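Side-chain contact in ALDH21) (Physcomitrella patens subsp. patens, PDB 5MZ5), which oxidises succinic semialdehyde with NADP(+) as coenzyme, as a member of the aldehyde dehydrogenase family: residues Y425-F428 / K429-V432. Numbering follows the deposited sequence.
Sequences YSDF and KEAV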
loop_
_atom_site.group_PDB
_atom_site.type_symbol
_atom_site.label_atom_id
_atom_site.label_comp_id
_atom_site.label_asym_id
_atom_site.label_seq_id
_atom_site.Cartn_x
_atom_site.Cartn_y
_atom_site.Cartn_z
ATOM N N TYR A 425 -2.339 22.071 35.689
ATOM C CA TYR A 425 -2.459 23.018 34.582
ATOM C C TYR A 425 -3.894 23.541 34.522
ATOM O O TYR A 425 -4.815 22.888 35.032
ATOM C CB TYR A 425 -1.976 22.424 33.224
ATOM C CG TYR A 425 -2.907 21.384 32.646
ATOM C CD1 TYR A 425 -4.006 21.754 31.877
ATOM C CD2 TYR A 425 -2.686 20.027 32.860
ATOM C CE1 TYR A 425 -4.883 20.803 31.366
ATOM C CE2 TYR A 425 -3.531 19.060 32.316
ATOM C CZ TYR A 425 -4.630 19.455 31.572
ATOM O OH TYR A 425 -5.496 18.511 31.095
ATOM N N SER A 426 -4.074 24.708 33.892
ATOM C CA SER A 426 -5.393 25.320 33.711
ATOM C C SER A 426 -5.744 25.413 32.226
ATOM O O SER A 426 -6.931 25.412 31.882
ATOM C CB SER A 426 -5.444 26.708 34.349
ATOM O OG SER A 426 -4.376 27.530 33.900
ATOM N N ASP A 427 -4.717 25.521 31.357
ATOM C CA ASP A 427 -4.902 25.621 29.911
ATOM C C ASP A 427 -4.361 24.377 29.191
ATOM O O ASP A 427 -3.192 24.026 29.360
ATOM C CB ASP A 427 -4.259 26.913 29.371
ATOM C CG ASP A 427 -4.535 27.157 27.898
ATOM O OD1 ASP A 427 -5.706 27.362 27.543
ATOM O OD2 ASP A 427 -3.580 27.140 27.107
ATOM N N PHE A 428 -5.215 23.717 28.391
ATOM C CA PHE A 428 -4.879 22.512 27.637
ATOM C C PHE A 428 -3.713 22.729 26.652
ATOM O O PHE A 428 -2.802 21.902 26.616
ATOM C CB PHE A 428 -6.126 21.915 26.929
ATOM C CG PHE A 428 -5.805 20.691 26.107
ATOM C CD1 PHE A 428 -5.607 19.457 26.715
ATOM C CD2 PHE A 428 -5.663 20.777 24.723
ATOM C CE1 PHE A 428 -5.277 18.329 25.952
ATOM C CE2 PHE A 428 -5.344 19.647 23.963
ATOM C CZ PHE A 428 -5.144 18.434 24.581
ATOM N N LYS A 429 -3.755 23.820 25.850
ATOM C CA LYS A 429 -2.718 24.159 24.874
ATOM C C LYS A 429 -1.356 24.285 25.583
ATOM O O LYS A 429 -0.339 23.816 25.058
ATOM C CB LYS A 429 -3.050 25.484 24.174
ATOM C CG LYS A 429 -3.881 25.334 22.916
ATOM C CD LYS A 429 -4.361 26.704 22.408
ATOM C CE LYS A 429 -4.487 26.878 20.902
ATOM N NZ LYS A 429 -5.774 26.369 20.348
ATOM N N GLU A 430 -1.362 24.888 26.793
ATOM C CA GLU A 430 -0.183 25.079 27.637
ATOM C C GLU A 430 0.337 23.761 28.169
ATOM O O GLU A 430 1.547 23.597 28.266
ATOM C CB GLU A 430 -0.470 26.064 28.786
ATOM C CG GLU A 430 -0.470 27.522 28.349
ATOM C CD GLU A 430 0.829 28.073 27.788
ATOM O OE1 GLU A 430 1.902 27.834 28.388
ATOM O OE2 GLU A 430 0.766 28.765 26.748
ATOM N N ALA A 431 -0.568 22.820 28.512
ATOM C CA ALA A 431 -0.194 21.486 28.983
ATOM C C ALA A 431 0.553 20.736 27.859
ATOM O O ALA A 431 1.572 20.110 28.144
ATOM C CB ALA A 431 -1.432 20.701 29.418
ATOM N N VAL A 432 0.061 20.837 26.584
ATOM C CA VAL A 432 0.675 20.212 25.405
ATOM C C VAL A 432 2.084 20.798 25.187
ATOM O O VAL A 432 3.035 20.045 24.967
ATOM C CB VAL A 432 -0.215 20.329 24.129
ATOM C CG1 VAL A 432 0.508 19.778 22.890
ATOM C CG2 VAL A 432 -1.561 19.626 24.325
HETATM O O HOH W 1 -6.267 25.645 25.592
#
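Asp427 and Ala431 close the first turn where the chain leaves strand 419-425 and enters helix 428-435: Ala431 N donates to Asp427 O (3.0 Å), and Val432 N follows on Phe428 O (3.1 Å). Asp427 is a classic N-cap, its side chain serving first-turn N-H groups that have no preceding turn to bond to. Its CG stands anti to the backbone N (chi1 -174°), which turns the carboxylate back over the helix start. There OD2 accepts from Glu430 N at 3.2 Å, the donor lying above the carboxylate plane, while OD1 takes a water that in turn accepts from Lys429 N. On the buried side, the methyl of Ala431 sits over the centre of the Tyr425 ring, a CH-pi contact with CB 3.6 Å from the ring centroid. Tyr425 OH is hydrogen-bonded to Asp295. One residue further along, Val432 CG2 lies over a face of the Phe428 ring, offset toward its rim, 3.8 Å from Phe428 CZ; Tyr456 of helix 451-460 touches both. With an alanine at the Asp427 position, Glu430 N would probably lose its capping acceptor and the bridging water one partner. The cap thus answers two amides, and its negative charge probably suits the helix dipole.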